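Outer membrane protein TP0453 (Treponema pallidum, PDB 3K8J) may take part in ligand transport and alters membrane permeability at acidic pH, increasing the permeability of lipid vesicles. Local coordinates at residues T203-L208 with G233-I238; V162-K167 with M189-T194; E31-R36 with R247-I252. All coordinates share one frame; numbering follows the deposited sequence.

Contact 1: T203-L208 with G233-I238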
# COMPACT_ATOMS: atom_id res chain seq x y z
N THR A 203 14.45 5.48 8.53
CA THR A 203 14.71 6.82 8.03
C THR A 203 15.59 6.68 6.79
O THR A 203 16.55 5.89 6.77
CB THR A 203 15.43 7.69 9.10
OG1 THR A 203 14.59 7.82 10.25
CG2 THR A 203 15.73 9.06 8.58
N LEU A 204 15.24 7.43 5.76
CA LEU A 204 15.97 7.39 4.51
C LEU A 204 16.26 8.81 4.03
O LEU A 204 15.40 9.69 4.09
CB LEU A 204 15.17 6.60 3.48
CG LEU A 204 15.65 6.43 2.04
CD1 LEU A 204 14.92 5.24 1.44
CD2 LEU A 204 15.38 7.68 1.21
N SER A 205 17.49 9.02 3.55
CA SER A 205 17.83 10.27 2.89
C SER A 205 18.49 9.95 1.56
O SER A 205 19.31 9.01 1.46
CB SER A 205 18.75 11.12 3.77
OG SER A 205 20.10 10.81 3.48
N LEU A 206 18.14 10.73 0.55
CA LEU A 206 18.59 10.48 -0.81
C LEU A 206 18.98 11.79 -1.49
O LEU A 206 18.15 12.71 -1.59
CB LEU A 206 17.48 9.75 -1.60
CG LEU A 206 17.70 9.40 -3.08
CD1 LEU A 206 18.76 8.31 -3.23
CD2 LEU A 206 16.40 8.97 -3.73
N GLN A 207 20.24 11.90 -1.91
CA GLN A 207 20.71 13.05 -2.69
C GLN A 207 20.18 12.94 -4.11
O GLN A 207 20.37 11.92 -4.78
CB GLN A 207 22.24 13.13 -2.69
CG GLN A 207 22.86 13.68 -1.39
CD GLN A 207 22.52 15.14 -1.12
OE1 GLN A 207 22.51 15.98 -2.02
NE2 GLN A 207 22.26 15.46 0.15
N LEU A 208 19.53 14.00 -4.57
CA LEU A 208 18.78 13.96 -5.83
C LEU A 208 19.61 14.30 -7.07
O LEU A 208 19.25 13.91 -8.19
CB LEU A 208 17.54 14.86 -5.75
CG LEU A 208 16.54 14.54 -4.62
CD1 LEU A 208 15.58 15.69 -4.37
CD2 LEU A 208 15.78 13.25 -4.92
N GLY A 233 16.50 21.10 -0.01
CA GLY A 233 17.40 21.44 -1.11
C GLY A 233 17.40 20.39 -2.21
O GLY A 233 16.47 20.34 -3.03
N ASP A 234 18.44 19.57 -2.22
CA ASP A 234 18.57 18.46 -3.17
C ASP A 234 18.58 17.10 -2.45
O ASP A 234 19.00 16.09 -3.01
CB ASP A 234 19.81 18.63 -4.05
CG ASP A 234 21.09 18.83 -3.25
OD1 ASP A 234 21.03 18.91 -2.00
OD2 ASP A 234 22.17 18.92 -3.87
N ARG A 235 18.11 17.11 -1.20
CA ARG A 235 18.07 15.93 -0.36
C ARG A 235 16.63 15.54 -0.04
O ARG A 235 15.91 16.26 0.65
CB ARG A 235 18.85 16.21 0.93
CG ARG A 235 19.23 14.99 1.73
CD ARG A 235 19.86 15.40 3.06
NE ARG A 235 20.33 14.25 3.83
CZ ARG A 235 21.56 13.74 3.75
NH1 ARG A 235 21.88 12.69 4.49
NH2 ARG A 235 22.46 14.27 2.94
N LEU A 236 16.20 14.38 -0.55
CA LEU A 236 14.89 13.83 -0.21
C LEU A 236 14.98 13.07 1.11
O LEU A 236 15.82 12.18 1.27
CB LEU A 236 14.38 12.93 -1.33
CG LEU A 236 13.05 12.20 -1.12
CD1 LEU A 236 11.87 13.15 -1.31
CD2 LEU A 236 12.92 11.01 -2.07
N ILE A 237 14.11 13.42 2.05
CA ILE A 237 14.09 12.82 3.38
C ILE A 237 12.77 12.10 3.62
O ILE A 237 11.70 12.63 3.33
CB ILE A 237 14.36 13.87 4.51
CG1 ILE A 237 15.73 14.54 4.32
CG2 ILE A 237 14.27 13.23 5.89
CD1 ILE A 237 16.11 15.55 5.43
N ILE A 238 12.86 10.87 4.12
CA ILE A 238 11.69 10.08 4.48
C ILE A 238 11.81 9.67 5.95
O ILE A 238 12.71 8.91 6.32
CB ILE A 238 11.51 8.85 3.56
CG1 ILE A 238 11.40 9.29 2.10
CG2 ILE A 238 10.30 8.04 3.99
CD1 ILE A 238 11.59 8.20 1.07

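Contact 2: V162-K167 with M189-T194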
# COMPACT_ATOMS: atom_id res chain seq x y z
N VAL A 162 20.30 -0.82 12.41
CA VAL A 162 20.94 -1.21 11.17
C VAL A 162 21.15 0.01 10.27
O VAL A 162 20.21 0.78 10.05
CB VAL A 162 20.10 -2.27 10.43
CG1 VAL A 162 20.78 -2.70 9.12
CG2 VAL A 162 19.85 -3.49 11.33
N ALA A 163 22.36 0.19 9.78
CA ALA A 163 22.70 1.37 8.98
C ALA A 163 23.28 0.94 7.62
O ALA A 163 24.09 0.00 7.54
CB ALA A 163 23.70 2.25 9.74
N LEU A 164 22.83 1.64 6.58
CA LEU A 164 23.31 1.44 5.23
C LEU A 164 23.74 2.75 4.62
O LEU A 164 23.04 3.75 4.72
CB LEU A 164 22.21 0.84 4.35
CG LEU A 164 22.02 -0.66 4.43
CD1 LEU A 164 20.64 -1.03 3.86
CD2 LEU A 164 23.13 -1.35 3.66
N TYR A 165 24.89 2.73 3.97
CA TYR A 165 25.34 3.85 3.19
C TYR A 165 25.58 3.36 1.78
O TYR A 165 26.44 2.49 1.55
CB TYR A 165 26.62 4.45 3.76
CG TYR A 165 27.13 5.64 2.98
CD1 TYR A 165 26.29 6.70 2.67
CD2 TYR A 165 28.47 5.70 2.55
CE1 TYR A 165 26.75 7.80 1.95
CE2 TYR A 165 28.93 6.79 1.82
CZ TYR A 165 28.07 7.84 1.53
OH TYR A 165 28.52 8.93 0.82
N ILE A 166 24.81 3.90 0.84
CA ILE A 166 24.86 3.47 -0.55
C ILE A 166 25.37 4.65 -1.38
O ILE A 166 24.74 5.71 -1.41
CB ILE A 166 23.47 3.01 -1.01
CG1 ILE A 166 23.00 1.84 -0.14
CG2 ILE A 166 23.47 2.65 -2.53
CD1 ILE A 166 21.62 2.04 0.46
N LYS A 167 26.52 4.46 -2.03
CA LYS A 167 27.17 5.52 -2.80
C LYS A 167 26.28 5.96 -3.97
O LYS A 167 26.14 7.16 -4.24
CB LYS A 167 28.52 5.03 -3.33
CG LYS A 167 29.70 5.90 -2.97
CD LYS A 167 30.40 5.40 -1.71
CE LYS A 167 31.84 5.93 -1.64
NZ LYS A 167 32.85 4.95 -1.08
N MET A 189 22.63 7.51 -0.93
CA MET A 189 21.53 7.18 -0.06
C MET A 189 21.98 6.70 1.31
O MET A 189 22.93 5.91 1.44
CB MET A 189 20.65 6.13 -0.73
CG MET A 189 19.56 5.57 0.13
SD MET A 189 18.48 4.58 -0.90
CE MET A 189 17.91 3.39 0.30
N GLU A 190 21.29 7.18 2.35
CA GLU A 190 21.44 6.67 3.70
C GLU A 190 20.13 6.02 4.12
O GLU A 190 19.06 6.54 3.81
CB GLU A 190 21.76 7.80 4.68
CG GLU A 190 23.02 8.57 4.37
CD GLU A 190 23.25 9.74 5.32
OE1 GLU A 190 22.97 9.61 6.53
OE2 GLU A 190 23.73 10.78 4.84
N LEU A 191 20.23 4.91 4.85
CA LEU A 191 19.08 4.21 5.38
C LEU A 191 19.38 3.62 6.76
O LEU A 191 20.39 2.89 6.96
CB LEU A 191 18.65 3.09 4.42
CG LEU A 191 17.48 2.22 4.86
CD1 LEU A 191 16.15 3.02 4.93
CD2 LEU A 191 17.34 0.99 3.94
N TYR A 192 18.47 3.90 7.70
CA TYR A 192 18.60 3.51 9.11
C TYR A 192 17.33 2.78 9.55
O TYR A 192 16.23 3.29 9.36
CB TYR A 192 18.87 4.76 9.98
CG TYR A 192 20.10 5.50 9.50
CD1 TYR A 192 21.38 5.05 9.82
CD2 TYR A 192 19.97 6.62 8.67
CE1 TYR A 192 22.52 5.72 9.35
CE2 TYR A 192 21.09 7.29 8.20
CZ TYR A 192 22.37 6.83 8.53
OH TYR A 192 23.46 7.49 8.04
N LEU A 193 17.49 1.60 10.13
CA LEU A 193 16.36 0.76 10.54
C LEU A 193 16.48 0.34 12.00
O LEU A 193 17.52 -0.18 12.42
CB LEU A 193 16.27 -0.49 9.66
CG LEU A 193 16.23 -0.29 8.14
CD1 LEU A 193 17.26 -1.18 7.48
CD2 LEU A 193 14.86 -0.58 7.57
N THR A 194 15.41 0.56 12.76
CA THR A 194 15.35 0.20 14.18
C THR A 194 14.06 -0.56 14.48
O THR A 194 12.96 -0.10 14.13
CB THR A 194 15.42 1.45 15.10
OG1 THR A 194 16.53 2.28 14.72
CG2 THR A 194 15.57 1.04 16.58
O HOH W 1 24.51 5.60 5.86

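Contact 3: E31-R36 with R247-I252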
# COMPACT_ATOMS: atom_id res chain seq x y z
N GLU A 31 17.54 -9.95 16.63
CA GLU A 31 17.52 -11.41 16.66
C GLU A 31 16.34 -11.98 15.89
O GLU A 31 16.50 -12.91 15.10
CB GLU A 31 17.52 -11.95 18.09
CG GLU A 31 18.66 -11.44 18.97
CD GLU A 31 18.30 -10.20 19.77
OE1 GLU A 31 17.36 -9.46 19.38
OE2 GLU A 31 18.96 -9.96 20.80
N ASN A 32 15.15 -11.42 16.12
CA ASN A 32 13.94 -11.92 15.46
C ASN A 32 13.96 -11.72 13.94
O ASN A 32 13.44 -12.56 13.22
CB ASN A 32 12.66 -11.38 16.12
CG ASN A 32 12.34 -12.06 17.46
OD1 ASN A 32 11.42 -11.66 18.17
ND2 ASN A 32 13.11 -13.09 17.81
N LEU A 33 14.59 -10.65 13.47
CA LEU A 33 14.78 -10.44 12.02
C LEU A 33 15.76 -11.47 11.46
O LEU A 33 15.46 -12.14 10.47
CB LEU A 33 15.23 -9.01 11.72
CG LEU A 33 15.57 -8.61 10.27
CD1 LEU A 33 14.33 -8.60 9.36
CD2 LEU A 33 16.26 -7.26 10.24
N ILE A 34 16.92 -11.60 12.11
CA ILE A 34 17.89 -12.63 11.78
C ILE A 34 17.22 -14.00 11.69
O ILE A 34 17.36 -14.71 10.69
CB ILE A 34 19.09 -12.66 12.78
CG1 ILE A 34 19.91 -11.37 12.69
CG2 ILE A 34 19.98 -13.87 12.51
CD1 ILE A 34 20.96 -11.22 13.78
N SER A 35 16.47 -14.36 12.74
CA SER A 35 15.69 -15.60 12.76
C SER A 35 14.87 -15.78 11.47
O SER A 35 14.92 -16.84 10.86
CB SER A 35 14.76 -15.65 13.98
OG SER A 35 15.50 -15.91 15.16
N ARG A 36 14.16 -14.73 11.06
CA ARG A 36 13.36 -14.75 9.83
C ARG A 36 14.19 -15.02 8.59
O ARG A 36 13.76 -15.74 7.69
CB ARG A 36 12.60 -13.44 9.62
CG ARG A 36 11.57 -13.10 10.66
CD ARG A 36 10.80 -11.87 10.23
NE ARG A 36 9.61 -11.65 11.05
CZ ARG A 36 8.46 -12.32 10.91
NH1 ARG A 36 8.33 -13.25 9.98
NH2 ARG A 36 7.44 -12.05 11.71
N ARG A 247 8.10 -8.22 5.92
CA ARG A 247 8.40 -7.55 4.65
C ARG A 247 9.89 -7.28 4.48
O ARG A 247 10.47 -7.57 3.42
CB ARG A 247 7.61 -6.24 4.54
CG ARG A 247 6.44 -6.27 3.57
CD ARG A 247 6.90 -6.02 2.13
NE ARG A 247 5.87 -6.40 1.16
CZ ARG A 247 6.04 -6.39 -0.17
NH1 ARG A 247 7.20 -6.02 -0.70
NH2 ARG A 247 5.04 -6.75 -0.96
N LEU A 248 10.51 -6.74 5.52
CA LEU A 248 11.94 -6.47 5.54
C LEU A 248 12.76 -7.74 5.35
O LEU A 248 13.74 -7.74 4.60
CB LEU A 248 12.34 -5.75 6.83
CG LEU A 248 13.82 -5.39 7.05
CD1 LEU A 248 14.35 -4.49 5.93
CD2 LEU A 248 13.99 -4.72 8.41
N ALA A 249 12.35 -8.83 6.02
CA ALA A 249 13.02 -10.12 5.89
C ALA A 249 12.96 -10.66 4.46
O ALA A 249 13.91 -11.27 3.98
CB ALA A 249 12.41 -11.13 6.85
N SER A 250 11.83 -10.41 3.80
CA SER A 250 11.59 -10.86 2.43
C SER A 250 12.51 -10.15 1.42
O SER A 250 12.94 -10.77 0.45
CB SER A 250 10.12 -10.64 2.05
OG SER A 250 9.87 -11.04 0.72
N VAL A 251 12.79 -8.88 1.68
CA VAL A 251 13.61 -8.05 0.79
C VAL A 251 15.10 -8.42 0.82
O VAL A 251 15.76 -8.45 -0.23
CB VAL A 251 13.41 -6.54 1.09
CG1 VAL A 251 14.34 -5.67 0.24
CG2 VAL A 251 11.96 -6.13 0.87
N ILE A 252 15.62 -8.71 2.01
CA ILE A 252 17.03 -9.06 2.19
C ILE A 252 17.36 -10.43 1.59
O ILE A 252 18.47 -10.64 1.08
CB ILE A 252 17.44 -9.04 3.69
CG1 ILE A 252 17.05 -7.71 4.33
CG2 ILE A 252 18.94 -9.31 3.86
CD1 ILE A 252 16.97 -7.75 5.85

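Contact 1: T203-L208 with G233-I238
Two neighbouring antiparallel strands of the U-shaped beta-half-barrel meet in this contact. L204 and L206 form hydrogen-bonded pairs with I238 and L236. S205 and Q207 face I237 and R235 in the non-hydrogen-bonded positions. The bond from L204 N to I238 O spans 3.0 Å, and its return, I238 N to L204 O, spans 2.8 Å. Past the strand end, L208 N donates to D234 O at 2.7 Å.

L204, L206, L236 and I238 share one face. L204 CD2 lies 3.8 Å from I238 CD1, with the two side chains alongside and pointing the same way. L208 closes this apolar row by setting CD2 3.9 Å from L236 CB.

R235 lies on the other face. Its CG is anti to the backbone N (chi1 -164°), and the chain runs extended from CG to NE. This lays the guanidinium beside S205, whose OG sits over one of its faces. S205 OG is 2.8 Å from R235 NH1, but the angle is poor for a hydrogen bond. R235 NH1 forms a salt bridge with E190 of strand 189-196, reaching across strand 199-207.

So one face is apolar and one mixed, I237 included; E190 probably balances most of the arginine charge.

Contact 2: V162-K167 with M189-T194
A163 and Y192 touch most closely among the side chains here. A163 CB lies 3.6 Å from Y192 CD1 and approaches the ring obliquely. They occupy a non-hydrogen-bonded pair of two antiparallel strands, and Y165 with E190 is the next such pair on the same face. There Y165 CD1 comes to 4.1 Å from E190 CG.

V162, L164, I166, M189, L191 and L193 point to the other face. L164 CD1 rests 3.9 Å from L191 CD2, the two side chains running alongside. I166 and M189 do the same. M189 CG lies anti to the backbone N (chi1 173°) and the chain stays extended, which brings CE to 4.0 Å from I166 CD1. Each backbone pair on this face is joined by two hydrogen bonds, and I166 N to M189 O is nearly straight at 175°.

The polar end of Y192 is tied back to its own strand. Its OH donates to E190 OE1 at 2.6 Å, an oxygen in the plane of the ring at its edge. The hydroxyl meets that oxygen on the anti side, 33° out of the carboxylate plane. A water adds a second link: it donates to L164 O at 2.6 Å and to Y192 OH at 3.1 Å. L164 O accepts from both this water and L191 N.

Further out, R235 engages the other oxygen, OE2, so both carboxylate oxygens have partners and rotation is probably restrained. F149 of helix 147-153 packs on A163, Y165 and Y192. V162 and L164 touch L23 of strand 21-26.

Helix 169-176 lies in the connection between the two strands, so they are not a simple hairpin. They are adjacent antiparallel half-barrel strands, one face apolar, the face of A163, Y165 and Y192 packed against helix 147-153.

Contact 3: E31-R36 with R247-I252
R36 carries the one flat group among the touching side chains, but neither face of its guanidinium is used against A249. The touch comes from the aliphatic stem: R36 CB lies 3.6 Å and R36 CD 3.8 Å from A249 CB. CG is anti to the carbonyl carbon (chi1 -64°), and the chain then runs extended to NE, which carries the guanidinium beyond the alanine methyl. NH2 hydrogen bonds to N198 OD1, and the R36 side chain also touches A245 and E246, earlier in helix 245-252.

L33 supplies the rest of the contact. It is buried and points toward helix 247-252. CD1 reaches both A249 and L248, at 3.9 Å from A249 N. CD2 lies 3.9 Å from L248 CD2, and the two leucine side chains cross at about a right angle. I252 is a looser neighbour, with CD1 4.5 Å from L33 CD2. Y200 of strand 199-207 touches both L33 and L248, and F25 also packs on L33.

The axes of the two segments, 31-36 and 247-252, approach to 9.4 Å and cross at -50°. The small side chain of A249 is consistent with the close approach of R36 and L33 here. The segments belong to regions assigned as amphipathic helices 2 and 9. Opening of the large hydrophobic cavity moves helices 2, 3 and 9 away from helices 7 and 8, so both partners are on the moving side.

The touching atoms are nearly all carbon, and the two segments share no hydrogen bond or salt bridge. The small buried area is consistent with a light apolar association between these helices.

Contacts 1 and 2 lie in the same antiparallel part of the half-barrel, with centres about 12 Å apart. Strands 189-196 and 199-207 are neighbours there and follow each other in the chain, so the two contacts touch. They come in series: contact 2 closes before contact 1 opens. Contact 3 pairs helices from near the two ends of the chain, and both other contacts are nested inside its loop. Centre to centre, it is about 16 Å from contact 2 and about 25 Å from contact 1. L193 packs on L248, joining contacts 2 and 3. Helix 245-252 directly follows strand 235-244 of contact 1. The set thus runs from the strands to helices assigned as amphipathic, which are described as moving when the cavity opens.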